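Local structure of putative cell adhesion protein (3LIU) at residues Leu309-Tyr315 with Lys328-Ala334. The protein is a putative fimbrillin of the FimA/Mfa1 family that probably serves as a building block of a bacterial pilus used in cell adhesion. Sequence-based numbering, arbitrary orientation.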
loop_
_atom_site.group_PDB
_atom_site.type_symbol
_atom_site.label_atom_id
_atom_site.label_comp_id
_atom_site.label_asym_id
_atom_site.label_seq_id
_atom_site.Cartn_x
_atom_site.Cartn_y
_atom_site.Cartn_z
ATOM N N LEU A 309 -3.646 -12.971 2.056
ATOM C CA LEU A 309 -4.756 -13.113 1.180
ATOM C C LEU A 309 -5.384 -14.460 1.440
ATOM O O LEU A 309 -4.724 -15.516 1.376
ATOM C CB LEU A 309 -4.361 -12.943 -0.305
ATOM C CG LEU A 309 -5.576 -13.065 -1.253
ATOM C CD1 LEU A 309 -5.549 -12.065 -2.392
ATOM C CD2 LEU A 309 -5.766 -14.488 -1.779
ATOM N N ILE A 310 -6.678 -14.427 1.742
ATOM C CA ILE A 310 -7.428 -15.639 2.036
ATOM C C ILE A 310 -8.610 -15.775 1.076
ATOM O O ILE A 310 -9.388 -14.803 0.879
ATOM C CB ILE A 310 -7.943 -15.611 3.505
ATOM C CG1 ILE A 310 -6.792 -15.325 4.470
ATOM C CG2 ILE A 310 -8.652 -16.987 3.916
ATOM C CD1 ILE A 310 -7.206 -15.259 5.978
ATOM N N VAL A 311 -8.726 -16.949 0.437
ATOM C CA VAL A 311 -9.877 -17.281 -0.398
ATOM C C VAL A 311 -10.778 -18.327 0.255
ATOM O O VAL A 311 -10.317 -19.166 1.050
ATOM C CB VAL A 311 -9.474 -17.725 -1.823
ATOM C CG1 VAL A 311 -8.428 -16.712 -2.425
ATOM C CG2 VAL A 311 -8.918 -19.101 -1.800
ATOM N N LYS A 312 -12.069 -18.197 -0.028
ATOM C CA LYS A 312 -13.075 -19.163 0.375
ATOM C C LYS A 312 -13.818 -19.663 -0.848
ATOM O O LYS A 312 -14.191 -18.869 -1.708
ATOM C CB LYS A 312 -14.085 -18.537 1.317
ATOM C CG LYS A 312 -14.915 -19.595 2.091
ATOM C CD LYS A 312 -16.048 -19.015 2.876
ATOM C CE LYS A 312 -17.135 -18.513 1.976
ATOM N NZ LYS A 312 -18.199 -17.923 2.772
ATOM N N GLY A 313 -14.064 -20.977 -0.913
ATOM C CA GLY A 313 -14.867 -21.545 -2.004
ATOM C C GLY A 313 -15.222 -23.000 -1.764
ATOM O O GLY A 313 -14.931 -23.559 -0.707
ATOM N N ASP A 314 -15.839 -23.623 -2.757
ATOM C CA ASP A 314 -16.343 -24.989 -2.626
ATOM C C ASP A 314 -15.415 -25.882 -3.409
ATOM O O ASP A 314 -15.205 -25.648 -4.597
ATOM C CB ASP A 314 -17.773 -25.104 -3.176
ATOM C CG ASP A 314 -18.763 -24.226 -2.421
ATOM O OD1 ASP A 314 -18.432 -23.711 -1.330
ATOM O OD2 ASP A 314 -19.864 -24.017 -2.952
ATOM N N TYR A 315 -14.855 -26.890 -2.744
ATOM C CA TYR A 315 -13.857 -27.763 -3.371
ATOM C C TYR A 315 -14.458 -29.137 -3.492
ATOM O O TYR A 315 -14.990 -29.704 -2.523
ATOM C CB TYR A 315 -12.566 -27.795 -2.543
ATOM C CG TYR A 315 -11.554 -28.832 -2.986
ATOM C CD1 TYR A 315 -10.684 -28.598 -4.063
ATOM C CD2 TYR A 315 -11.474 -30.048 -2.342
ATOM C CE1 TYR A 315 -9.758 -29.576 -4.462
ATOM C CE2 TYR A 315 -10.565 -31.020 -2.728
ATOM C CZ TYR A 315 -9.715 -30.793 -3.772
ATOM O OH TYR A 315 -8.854 -31.804 -4.112
ATOM N N LYS A 328 -16.803 -30.170 -0.481
ATOM C CA LYS A 328 -16.659 -29.485 0.797
ATOM C C LYS A 328 -16.945 -28.034 0.527
ATOM O O LYS A 328 -16.236 -27.379 -0.231
ATOM C CB LYS A 328 -15.256 -29.652 1.347
ATOM C CG LYS A 328 -15.092 -29.042 2.808
ATOM C CD LYS A 328 -13.738 -29.414 3.452
ATOM C CE LYS A 328 -13.626 -28.923 4.904
ATOM N NZ LYS A 328 -12.307 -29.291 5.541
ATOM N N GLU A 329 -17.989 -27.518 1.142
ATOM C CA GLU A 329 -18.331 -26.141 0.904
ATOM C C GLU A 329 -17.562 -25.242 1.840
ATOM O O GLU A 329 -17.168 -25.670 2.905
ATOM C CB GLU A 329 -19.802 -25.910 1.148
ATOM C CG GLU A 329 -20.699 -26.663 0.226
ATOM C CD GLU A 329 -22.107 -26.167 0.376
ATOM O OE1 GLU A 329 -22.308 -24.948 0.416
ATOM O OE2 GLU A 329 -23.011 -26.975 0.483
ATOM N N ASN A 330 -17.396 -23.982 1.441
ATOM C CA ASN A 330 -16.922 -22.931 2.336
ATOM C C ASN A 330 -15.586 -23.260 2.980
ATOM O O ASN A 330 -15.423 -23.107 4.189
ATOM C CB ASN A 330 -18.029 -22.624 3.371
ATOM C CG ASN A 330 -19.290 -22.147 2.701
ATOM O OD1 ASN A 330 -19.232 -21.276 1.811
ATOM N ND2 ASN A 330 -20.443 -22.755 3.059
ATOM N N CYS A 331 -14.670 -23.774 2.147
ATOM C CA CYS A 331 -13.286 -24.058 2.472
ATOM C C CYS A 331 -12.433 -22.809 2.364
ATOM O O CYS A 331 -12.544 -22.100 1.365
ATOM C CB CYS A 331 -12.662 -24.962 1.401
ATOM S SG CYS A 331 -13.133 -26.523 1.430
ATOM N N TYR A 332 -11.498 -22.630 3.303
ATOM C CA TYR A 332 -10.544 -21.529 3.269
ATOM C C TYR A 332 -9.113 -21.967 2.959
ATOM O O TYR A 332 -8.628 -23.039 3.393
ATOM C CB TYR A 332 -10.502 -20.779 4.605
ATOM C CG TYR A 332 -11.749 -20.085 4.993
ATOM C CD1 TYR A 332 -11.991 -18.783 4.592
ATOM C CD2 TYR A 332 -12.711 -20.723 5.790
ATOM C CE1 TYR A 332 -13.143 -18.137 4.964
ATOM C CE2 TYR A 332 -13.891 -20.080 6.140
ATOM C CZ TYR A 332 -14.100 -18.778 5.730
ATOM O OH TYR A 332 -15.280 -18.112 6.057
ATOM N N TYR A 333 -8.430 -21.076 2.250
ATOM C CA TYR A 333 -7.026 -21.211 1.883
ATOM C C TYR A 333 -6.350 -19.837 2.081
ATOM O O TYR A 333 -6.760 -18.820 1.454
ATOM C CB TYR A 333 -6.901 -21.637 0.428
ATOM C CG TYR A 333 -7.648 -22.905 0.071
ATOM C CD1 TYR A 333 -8.984 -22.861 -0.272
ATOM C CD2 TYR A 333 -7.006 -24.153 0.076
ATOM C CE1 TYR A 333 -9.692 -24.016 -0.626
ATOM C CE2 TYR A 333 -7.689 -25.312 -0.251
ATOM C CZ TYR A 333 -9.049 -25.224 -0.630
ATOM O OH TYR A 333 -9.752 -26.345 -0.970
ATOM N N ALA A 334 -5.367 -19.795 2.981
ATOM C CA ALA A 334 -4.669 -18.565 3.335
ATOM C C ALA A 334 -3.232 -18.549 2.835
ATOM O O ALA A 334 -2.542 -19.563 2.951
ATOM C CB ALA A 334 -4.694 -18.385 4.865
HETATM O O HOH W 1 -16.585 -16.102 4.874
#
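K312 and Y332, a non-hydrogen-bonded pair of two antiparallel strands, lie side by side and point the same way at the partly exposed, solvent end of one face of the hairpin. K312 CG sits over one face of the Y332 ring, 3.8 Å from its centroid, a CH-pi contact displaced toward the rim. With CG anti to the backbone N (chi1 -163°) and an extended start, the lysine chain follows the ring outward to bring CD 3.4 Å from Y332 OH; a bend at chi3 (70°) then turns CE and NZ past N330 OD1, and one water joins NZ to the tyrosine hydroxyl. With an alanine here in place of Y332, the K312 methylenes would probably lose their aromatic cover and the water one of its partners. The same face is buried farther along, where I310 CG1 packs on A334 CB at 3.7 Å. The other face is tight: V311 CG2 meets Y333 CB at 3.9 Å, and Y333 crosses Y315 at about a right angle, its OH, bonded to the carbonyl of G368, 3.5 Å from Y315 CB, while L200, L364 and I366 close the core. Paired backbone bonds join V311 with Y333, G313 with C331 and Y315 with K328. Between the last two pairs N330 is an extra residue with positive phi (56°), and its N-H gives D314 OD1 a nearly straight bond of 3.0 Å. K201 forms a salt bridge to that oxygen, and its charge probably eases the closeness of the D314 and E329 carboxylates. N330 and C331 both facing G313 make a G1 beta bulge, here kinking the second strand of an antiparallel beta hairpin at the edge of a fimbrillin beta-sheet.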